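Local coordinates for transcriptional regulator, Crp/Fnr family (PDB 3DV8), which probably regulates transcription as a Crp/Fnr-family protein, pairing a cyclic nucleotide-binding-type sensor domain with a helix-turn-helix domain that is expected to bind DNA, at residues N25-Q29 / L103-P107; L49-L55 / R71-M77; F193-L198 / R213-L217. All coordinates share one frame; numbering follows the deposited sequence.

Contact 1 (N25-Q29 / L103-P107)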
loop_
_atom_site.group_PDB
_atom_site.type_symbol
_atom_site.label_atom_id
_atom_site.label_comp_id
_atom_site.label_asym_id
_atom_site.label_seq_id
_atom_site.Cartn_x
_atom_site.Cartn_y
_atom_site.Cartn_z
ATOM N N ASN A 25 -5.118 -2.652 31.546
ATOM C CA ASN A 25 -4.256 -3.562 30.779
ATOM C C ASN A 25 -3.163 -2.873 29.930
ATOM O O ASN A 25 -2.535 -3.531 29.097
ATOM C CB ASN A 25 -5.123 -4.495 29.937
ATOM C CG ASN A 25 -5.973 -5.422 30.791
ATOM O OD1 ASN A 25 -7.201 -5.380 30.738
ATOM N ND2 ASN A 25 -5.319 -6.249 31.599
ATOM N N LEU A 26 -2.931 -1.569 30.147
ATOM C CA LEU A 26 -1.832 -0.855 29.492
ATOM C C LEU A 26 -0.498 -1.390 30.009
ATOM O O LEU A 26 -0.308 -1.487 31.219
ATOM C CB LEU A 26 -1.840 0.663 29.762
ATOM C CG LEU A 26 -2.666 1.633 28.930
ATOM C CD1 LEU A 26 -2.282 3.053 29.358
ATOM C CD2 LEU A 26 -2.422 1.448 27.433
ATOM N N ILE A 27 0.400 -1.724 29.081
ATOM C CA ILE A 27 1.750 -2.173 29.396
ATOM C C ILE A 27 2.649 -1.003 29.014
ATOM O O ILE A 27 2.627 -0.584 27.862
ATOM C CB ILE A 27 2.170 -3.428 28.584
ATOM C CG1 ILE A 27 1.156 -4.570 28.734
ATOM C CG2 ILE A 27 3.555 -3.899 29.031
ATOM C CD1 ILE A 27 1.447 -5.766 27.846
ATOM N N THR A 28 3.379 -0.450 29.982
ATOM C CA THR A 28 4.364 0.619 29.735
ATOM C C THR A 28 5.681 -0.072 29.385
ATOM O O THR A 28 6.038 -1.087 29.999
ATOM C CB THR A 28 4.557 1.528 30.972
ATOM O OG1 THR A 28 3.328 2.210 31.249
ATOM C CG2 THR A 28 5.675 2.564 30.740
ATOM N N GLN A 29 6.410 0.487 28.422
ATOM C CA GLN A 29 7.648 -0.125 27.932
ATOM C C GLN A 29 8.608 0.911 27.370
ATOM O O GLN A 29 8.207 1.699 26.514
ATOM C CB GLN A 29 7.279 -1.118 26.826
ATOM C CG GLN A 29 8.416 -1.979 26.278
ATOM C CD GLN A 29 8.001 -2.873 25.104
ATOM O OE1 GLN A 29 8.470 -4.002 24.986
ATOM N NE2 GLN A 29 7.136 -2.368 24.229
ATOM N N LEU A 103 6.773 3.636 24.951
ATOM C CA LEU A 103 5.515 3.161 24.375
ATOM C C LEU A 103 4.528 2.709 25.446
ATOM O O LEU A 103 4.909 2.370 26.565
ATOM C CB LEU A 103 5.746 1.915 23.493
ATOM C CG LEU A 103 6.606 1.888 22.237
ATOM C CD1 LEU A 103 8.051 2.213 22.546
ATOM C CD2 LEU A 103 6.532 0.494 21.631
ATOM N N TRP A 104 3.259 2.731 25.055
ATOM C CA TRP A 104 2.174 2.079 25.772
ATOM C C TRP A 104 1.701 1.021 24.783
ATOM O O TRP A 104 1.661 1.289 23.570
ATOM C CB TRP A 104 1.003 3.004 26.066
ATOM C CG TRP A 104 1.226 3.968 27.139
ATOM C CD1 TRP A 104 1.362 3.691 28.457
ATOM C CD2 TRP A 104 1.270 5.388 27.011
ATOM N NE1 TRP A 104 1.520 4.853 29.169
ATOM C CE2 TRP A 104 1.464 5.914 28.305
ATOM C CE3 TRP A 104 1.174 6.274 25.924
ATOM C CZ2 TRP A 104 1.569 7.295 28.550
ATOM C CZ3 TRP A 104 1.280 7.654 26.165
ATOM C CH2 TRP A 104 1.474 8.146 27.472
ATOM N N ILE A 105 1.363 -0.164 25.290
ATOM C CA ILE A 105 0.825 -1.248 24.473
ATOM C C ILE A 105 -0.593 -1.585 24.960
ATOM O O ILE A 105 -0.802 -1.802 26.151
ATOM C CB ILE A 105 1.693 -2.523 24.516
ATOM C CG1 ILE A 105 3.184 -2.197 24.311
ATOM C CG2 ILE A 105 1.189 -3.527 23.460
ATOM C CD1 ILE A 105 4.081 -3.430 24.254
ATOM N N ILE A 106 -1.561 -1.564 24.044
ATOM C CA ILE A 106 -2.926 -2.005 24.314
ATOM C C ILE A 106 -2.900 -3.434 23.766
ATOM O O ILE A 106 -2.730 -3.593 22.558
ATOM C CB ILE A 106 -3.996 -1.176 23.555
ATOM C CG1 ILE A 106 -3.912 0.308 23.925
ATOM C CG2 ILE A 106 -5.405 -1.721 23.856
ATOM C CD1 ILE A 106 -4.854 1.175 23.113
ATOM N N PRO A 107 -3.011 -4.477 24.630
ATOM C CA PRO A 107 -3.025 -5.879 24.148
ATOM C C PRO A 107 -4.026 -6.134 23.005
ATOM O O PRO A 107 -5.128 -5.579 23.034
ATOM C CB PRO A 107 -3.406 -6.675 25.405
ATOM C CG PRO A 107 -2.854 -5.875 26.513
ATOM C CD PRO A 107 -3.092 -4.438 26.103
#
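Ile-27 and Ile-105 form an antiparallel hydrogen-bonded pair, and Gln-29 and Leu-103 form a second one. Thr-28 and Trp-104 lie between them as a non-hydrogen-bonded pair. The short axes of 27-29 and 103-107 approach to 4.8 Å, with their directions 150° apart. Four backbone bonds close the two rings. Ile-27 N reaches Ile-105 O at 3.2 Å, and Ile-105 N returns to Ile-27 O at 2.9 Å. Gln-29 N donates to Leu-103 O, and Leu-103 N donates to Gln-29 O. The regular pairing ends at Ile-27; further out, the carbonyl O of Asn-25 rests against CD and CG of Pro-107. That proline is the N-cap of helix 108-117.

Trp-104 and Thr-28 put their side chains on one face of the sheet. OG1 of Thr-28 lies beside the indole, 3.7 Å from Trp-104 CD1. Leu-26 adds an off-centre CH-pi contact, with its CD1 4.2 Å from the centroid of the five-membered ring of Trp-104. The other branch of Leu-26, CD2, lies alongside Ile-106 CG1 at 4.0 Å, so the two methyls divide between two partners. The Ile-27, Ile-105, Gln-29 and Leu-103 side chains occupy the other face. Ile-27 and Ile-105 meet through their CB atoms, 4.2 Å apart. Gln-29 is extended, with CG anti to its N (chi1 -174°). This carries its amide across Ile-105 CD1 and alongside Leu-103 CD2.

Strand 46-50 takes the far side of 101-107, through backbone bonds between Leu-49 and Trp-104 and between Leu-47 and Ile-106. Strand 27-31 is outermost, within this chain, in this sheet of the cyclic nucleotide-binding domain. The backbone N and O of Ile-27 and Gln-29 are paired here, while the side chains add mainly apolar touches.

Contact 2 (L49-L55 / R71-M77)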
loop_
_atom_site.group_PDB
_atom_site.type_symbol
_atom_site.label_atom_id
_atom_site.label_comp_id
_atom_site.label_asym_id
_atom_site.label_seq_id
_atom_site.Cartn_x
_atom_site.Cartn_y
_atom_site.Cartn_z
ATOM N N LEU A 49 1.148 2.980 21.264
ATOM C CA LEU A 49 0.957 4.435 21.317
ATOM C C LEU A 49 2.336 4.980 21.699
ATOM O O LEU A 49 2.861 4.676 22.783
ATOM C CB LEU A 49 -0.111 4.833 22.345
ATOM C CG LEU A 49 -0.468 6.325 22.452
ATOM C CD1 LEU A 49 -1.009 6.888 21.130
ATOM C CD2 LEU A 49 -1.477 6.580 23.585
ATOM N N VAL A 50 2.937 5.740 20.792
ATOM C CA VAL A 50 4.261 6.311 21.009
ATOM C C VAL A 50 4.128 7.554 21.892
ATOM O O VAL A 50 3.634 8.584 21.440
ATOM C CB VAL A 50 4.962 6.651 19.649
ATOM C CG1 VAL A 50 6.314 7.343 19.868
ATOM C CG2 VAL A 50 5.138 5.383 18.792
ATOM N N LYS A 51 4.520 7.440 23.163
ATOM C CA LYS A 51 4.552 8.598 24.074
ATOM C C LYS A 51 5.674 9.536 23.614
ATOM O O LYS A 51 5.460 10.744 23.470
ATOM C CB LYS A 51 4.799 8.191 25.534
ATOM C CG LYS A 51 4.711 9.374 26.527
ATOM C CD LYS A 51 5.252 9.031 27.908
ATOM C CE LYS A 51 5.336 10.273 28.785
ATOM N NZ LYS A 51 5.957 9.978 30.102
ATOM N N SER A 52 6.860 8.961 23.393
ATOM C CA SER A 52 8.038 9.719 22.984
ATOM C C SER A 52 9.073 8.817 22.314
ATOM O O SER A 52 9.532 7.862 22.929
ATOM C CB SER A 52 8.645 10.393 24.217
ATOM O OG SER A 52 9.824 11.098 23.903
ATOM N N GLY A 53 9.428 9.121 21.065
ATOM C CA GLY A 53 10.415 8.340 20.312
ATOM C C GLY A 53 10.173 8.260 18.810
ATOM O O GLY A 53 9.459 9.091 18.228
ATOM N N GLN A 54 10.777 7.243 18.195
ATOM C CA GLN A 54 10.729 7.054 16.751
ATOM C C GLN A 54 10.809 5.562 16.384
ATOM O O GLN A 54 11.756 4.876 16.786
ATOM C CB GLN A 54 11.872 7.845 16.112
ATOM C CG GLN A 54 11.837 7.922 14.578
ATOM C CD GLN A 54 12.989 8.744 14.013
ATOM O OE1 GLN A 54 13.277 9.846 14.483
ATOM N NE2 GLN A 54 13.643 8.212 12.998
ATOM N N LEU A 55 9.784 5.081 15.662
ATOM C CA LEU A 55 9.681 3.695 15.188
ATOM C C LEU A 55 9.750 3.677 13.668
ATOM O O LEU A 55 9.361 4.646 12.998
ATOM C CB LEU A 55 8.382 3.028 15.649
ATOM C CG LEU A 55 8.121 2.928 17.157
ATOM C CD1 LEU A 55 6.775 2.227 17.400
ATOM C CD2 LEU A 55 9.261 2.202 17.898
ATOM N N ARG A 71 7.440 5.872 8.953
ATOM C CA ARG A 71 7.944 6.103 10.302
ATOM C C ARG A 71 6.811 6.607 11.201
ATOM O O ARG A 71 5.905 7.315 10.745
ATOM C CB ARG A 71 9.093 7.105 10.282
ATOM C CG ARG A 71 10.423 6.521 9.827
ATOM C CD ARG A 71 11.402 7.651 9.533
ATOM N NE ARG A 71 12.819 7.287 9.600
ATOM C CZ ARG A 71 13.826 8.073 9.201
ATOM N NH1 ARG A 71 13.616 9.249 8.602
ATOM N NH2 ARG A 71 15.076 7.656 9.348
ATOM N N LEU A 72 6.880 6.215 12.473
ATOM C CA LEU A 72 5.949 6.640 13.513
ATOM C C LEU A 72 6.758 7.461 14.532
ATOM O O LEU A 72 7.847 7.042 14.940
ATOM C CB LEU A 72 5.293 5.424 14.169
ATOM C CG LEU A 72 4.502 4.460 13.273
ATOM C CD1 LEU A 72 4.018 3.303 14.118
ATOM C CD2 LEU A 72 3.317 5.144 12.582
ATOM N N PHE A 73 6.225 8.627 14.914
ATOM C CA PHE A 73 6.866 9.574 15.861
ATOM C C PHE A 73 6.011 9.727 17.131
ATOM O O PHE A 73 5.084 8.941 17.339
ATOM C CB PHE A 73 7.062 10.920 15.152
ATOM C CG PHE A 73 7.893 10.826 13.916
ATOM C CD1 PHE A 73 9.290 10.828 14.005
ATOM C CD2 PHE A 73 7.291 10.728 12.661
ATOM C CE1 PHE A 73 10.085 10.744 12.856
ATOM C CE2 PHE A 73 8.071 10.643 11.493
ATOM C CZ PHE A 73 9.473 10.654 11.588
ATOM N N ASP A 74 6.333 10.712 17.982
ATOM C CA ASP A 74 5.565 11.010 19.215
ATOM C C ASP A 74 4.088 11.197 18.856
ATOM O O ASP A 74 3.794 11.854 17.867
ATOM C CB ASP A 74 6.069 12.293 19.922
ATOM C CG ASP A 74 7.547 12.223 20.341
ATOM O OD1 ASP A 74 8.279 11.318 19.892
ATOM O OD2 ASP A 74 7.991 13.084 21.123
HETATM N N MSE A 75 3.197 10.574 19.632
HETATM C CA MSE A 75 1.715 10.612 19.462
HETATM C C MSE A 75 1.087 9.730 18.374
HETATM O O MSE A 75 -0.133 9.586 18.364
HETATM C CB MSE A 75 1.166 12.044 19.374
HETATM C CG MSE A 75 1.334 12.810 20.648
HETATM SE SE MSE A 75 1.064 14.665 20.366
HETATM C CE MSE A 75 2.814 15.093 19.368
ATOM N N ASP A 76 1.887 9.142 17.481
ATOM C CA ASP A 76 1.367 8.201 16.481
ATOM C C ASP A 76 0.931 6.900 17.151
ATOM O O ASP A 76 1.293 6.625 18.300
ATOM C CB ASP A 76 2.409 7.867 15.385
ATOM C CG ASP A 76 2.480 8.905 14.281
ATOM O OD1 ASP A 76 1.413 9.353 13.808
ATOM O OD2 ASP A 76 3.603 9.217 13.823
HETATM N N MSE A 77 0.120 6.132 16.427
HETATM C CA MSE A 77 -0.298 4.798 16.839
HETATM C C MSE A 77 0.125 3.775 15.823
HETATM O O MSE A 77 -0.013 3.991 14.632
HETATM C CB MSE A 77 -1.797 4.699 17.053
HETATM C CG MSE A 77 -2.199 4.540 18.498
HETATM SE SE MSE A 77 -4.033 5.051 18.635
HETATM C CE MSE A 77 -3.710 7.076 18.503
#
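Asp-74 OD1 accepts the N-H of Gly-53 at 2.7 Å, in a straight bond that comes in from above the carboxylate plane. Two short ladders flank this bond. One holds Leu-49 and selenomethionine Met-77 as an antiparallel non-hydrogen-bonded pair. Next to it, Val-50 N binds Asp-76 O at 3.1 Å, and Val-50 O accepts from the N of Met-75, a selenomethionine in the turn. In the other ladder, Leu-55 and Leu-72 form an antiparallel hydrogen-bonded pair, with Leu-55 N 2.8 Å from Leu-72 O. The register slips by one residue between the ladders.

Gln-54 is extended up to its amide, its CG anti to N (chi1 -171°), and runs alongside Phe-73. Its OE1 sits at the edge of the Phe-73 ring, 3.7 Å from CE1. Its NE2 lies over one face of the Arg-71 guanidinium, offset toward the rim, with the amide and guanidinium planes 67° apart. The Leu-49 side chain slants across Met-77, with CD1 3.7 Å from its CG.

Second-shell bonds set these groups. Residues 73-76 form a type II turn. Asp-76 OD2 uses its anti lone pair to hold Phe-73 N at 2.9 Å, which ties the turn across its base. Glu-98 OE1 accepts a hydrogen bond from Gln-54 NE2 and makes a salt bridge with Arg-71 NE, while Lys-99 NZ holds Gln-54 OE1. Lys-51 and Ser-52 form a classic beta bulge opposite Asp-102.

The chain turns a corner at Lys-51, passing from one sheet of the beta roll to the other. Helix 148-163 packs on Gln-54, Arg-71 and Phe-73, helix 119-145 meets Leu-72 and Met-77, and strand 101-107 lies beside Leu-49.

Contact 3 (F193-L198 / R213-L217)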
loop_
_atom_site.group_PDB
_atom_site.type_symbol
_atom_site.label_atom_id
_atom_site.label_comp_id
_atom_site.label_asym_id
_atom_site.label_seq_id
_atom_site.Cartn_x
_atom_site.Cartn_y
_atom_site.Cartn_z
ATOM N N PHE A 193 26.961 13.657 -5.328
ATOM C CA PHE A 193 26.445 14.801 -4.546
ATOM C C PHE A 193 27.597 15.652 -3.990
ATOM O O PHE A 193 27.513 16.887 -4.015
ATOM C CB PHE A 193 25.535 14.316 -3.393
ATOM C CG PHE A 193 24.106 13.975 -3.798
ATOM C CD1 PHE A 193 23.773 13.500 -5.083
ATOM C CD2 PHE A 193 23.088 14.044 -2.831
ATOM C CE1 PHE A 193 22.446 13.174 -5.407
ATOM C CE2 PHE A 193 21.758 13.715 -3.146
ATOM C CZ PHE A 193 21.441 13.283 -4.432
ATOM N N GLN A 194 28.657 14.988 -3.504
ATOM C CA GLN A 194 29.855 15.687 -2.987
ATOM C C GLN A 194 30.602 16.427 -4.100
ATOM O O GLN A 194 31.033 17.567 -3.893
ATOM C CB GLN A 194 30.818 14.751 -2.239
ATOM C CG GLN A 194 31.938 15.503 -1.464
ATOM C CD GLN A 194 32.857 14.609 -0.654
ATOM O OE1 GLN A 194 33.279 14.978 0.433
ATOM N NE2 GLN A 194 33.176 13.437 -1.178
ATOM N N VAL A 195 30.760 15.775 -5.255
ATOM C CA VAL A 195 31.351 16.402 -6.447
ATOM C C VAL A 195 30.505 17.621 -6.892
ATOM O O VAL A 195 31.064 18.652 -7.260
ATOM C CB VAL A 195 31.567 15.361 -7.585
ATOM C CG1 VAL A 195 31.856 16.026 -8.924
ATOM C CG2 VAL A 195 32.693 14.414 -7.191
ATOM N N GLU A 196 29.177 17.513 -6.801
ATOM C CA GLU A 196 28.254 18.633 -7.100
ATOM C C GLU A 196 28.079 19.663 -5.951
ATOM O O GLU A 196 27.266 20.574 -6.079
ATOM C CB GLU A 196 26.881 18.082 -7.543
ATOM C CG GLU A 196 26.918 17.310 -8.867
ATOM C CD GLU A 196 27.269 18.191 -10.060
ATOM O OE1 GLU A 196 26.579 19.212 -10.269
ATOM O OE2 GLU A 196 28.233 17.859 -10.789
ATOM N N GLY A 197 28.817 19.533 -4.844
ATOM C CA GLY A 197 28.712 20.465 -3.716
ATOM C C GLY A 197 27.442 20.430 -2.867
ATOM O O GLY A 197 27.210 21.348 -2.080
ATOM N N LEU A 198 26.630 19.386 -3.002
ATOM C CA LEU A 198 25.388 19.264 -2.225
ATOM C C LEU A 198 25.640 18.799 -0.788
ATOM O O LEU A 198 24.932 19.220 0.139
ATOM C CB LEU A 198 24.419 18.299 -2.909
ATOM C CG LEU A 198 24.010 18.647 -4.350
ATOM C CD1 LEU A 198 23.075 17.568 -4.887
ATOM C CD2 LEU A 198 23.359 20.025 -4.454
ATOM N N ARG A 213 19.480 23.580 -2.768
ATOM C CA ARG A 213 19.692 22.768 -3.997
ATOM C C ARG A 213 19.220 21.318 -3.897
ATOM O O ARG A 213 18.770 20.766 -4.902
ATOM C CB ARG A 213 21.147 22.774 -4.454
ATOM C CG ARG A 213 21.580 24.051 -5.118
ATOM C CD ARG A 213 23.061 23.994 -5.418
ATOM N NE ARG A 213 23.421 22.953 -6.379
ATOM C CZ ARG A 213 24.671 22.615 -6.710
ATOM N NH1 ARG A 213 25.725 23.224 -6.163
ATOM N NH2 ARG A 213 24.867 21.645 -7.603
ATOM N N LEU A 214 19.372 20.688 -2.726
ATOM C CA LEU A 214 18.840 19.324 -2.515
ATOM C C LEU A 214 17.320 19.322 -2.652
ATOM O O LEU A 214 16.757 18.375 -3.202
ATOM C CB LEU A 214 19.225 18.730 -1.146
ATOM C CG LEU A 214 20.643 18.205 -0.950
ATOM C CD1 LEU A 214 20.812 17.800 0.489
ATOM C CD2 LEU A 214 20.946 17.025 -1.871
ATOM N N GLU A 215 16.671 20.373 -2.146
ATOM C CA GLU A 215 15.221 20.508 -2.265
ATOM C C GLU A 215 14.771 20.659 -3.723
ATOM O O GLU A 215 13.720 20.141 -4.073
ATOM C CB GLU A 215 14.659 21.626 -1.384
ATOM C CG GLU A 215 13.127 21.615 -1.363
ATOM C CD GLU A 215 12.541 22.211 -0.114
ATOM O OE1 GLU A 215 12.929 23.346 0.237
ATOM O OE2 GLU A 215 11.678 21.541 0.505
ATOM N N THR A 216 15.563 21.328 -4.567
ATOM C CA THR A 216 15.228 21.431 -5.999
ATOM C C THR A 216 15.393 20.073 -6.745
ATOM O O THR A 216 14.712 19.868 -7.750
ATOM C CB THR A 216 15.909 22.636 -6.705
ATOM O OG1 THR A 216 17.326 22.528 -6.602
ATOM C CG2 THR A 216 15.452 23.945 -6.069
ATOM N N LEU A 217 16.259 19.162 -6.260
ATOM C CA LEU A 217 16.328 17.768 -6.804
ATOM C C LEU A 217 15.049 17.024 -6.450
ATOM O O LEU A 217 14.380 16.518 -7.333
ATOM C CB LEU A 217 17.513 16.939 -6.280
ATOM C CG LEU A 217 18.748 16.770 -7.142
ATOM C CD1 LEU A 217 19.782 15.965 -6.358
ATOM C CD2 LEU A 217 18.377 16.060 -8.438
#
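Leu-198 sends its two methyls to different partners on helix 211-219. Its CG is anti to the carbonyl carbon (chi1 -58°), with CD1 anti to CA. This places CD1 3.7 Å from Leu-214 CD2 and 3.9 Å from Leu-217 CD1. The other methyl, CD2, lies over one face of the Arg-213 guanidinium, toward the rim, and is 3.5 Å from Arg-213 NE.

Phe-193 meets the same leucines from the end of helix 183-195. Its CE2 is 3.6 Å from Leu-214 CD2, and its CZ is 3.7 Å from Leu-217 CD1. Leu-198 CD1 sits above one face of the ring, again near the rim.

The backbone between the two side chains is a Schellman motif. Gly-197 has positive phi (70°), which favours glycine. Leu-198 N bonds back to Phe-193 O, and Gly-197 N to Gln-194 O. In the Crp-like helix-turn-helix fold this helix is probably the recognition helix, and the chain leaves it for the strand pair 199-202 and 205-208.

Arg-213 bends at chi3 (64°) and turns its guanidinium toward the helix end. Glu-196 O lies 3.0 Å from Arg-213 NH2. Glu-196 OE1 comes to the guanidinium edge, in its plane, and makes a long salt bridge of 4.0 Å with NH2. Val-152 and Ala-153 of helix 148-163 touch Phe-193 and Leu-217 respectively.

Overall arrangement
Contacts 1 and 2 share the cyclic nucleotide-binding domain, with centres about 13 Å apart. They touch where strand 101-107 runs beside strand 46-50: Trp-104 O probably bonds Leu-49 N, and the indole packs on Lys-51. Along the chain, contact 2 is nested inside the loop closed by contact 1. Contact 3 follows both, in the helix-turn-helix domain. Its centre is about 31 Å from that of contact 2 and about 43 Å from that of contact 1, which lies on the opposite side of the chain's centre. Helix 148-163 touches contacts 2 and 3, so the helix-turn-helix part packs directly against the cyclic nucleotide-binding part, consistent with communication between them.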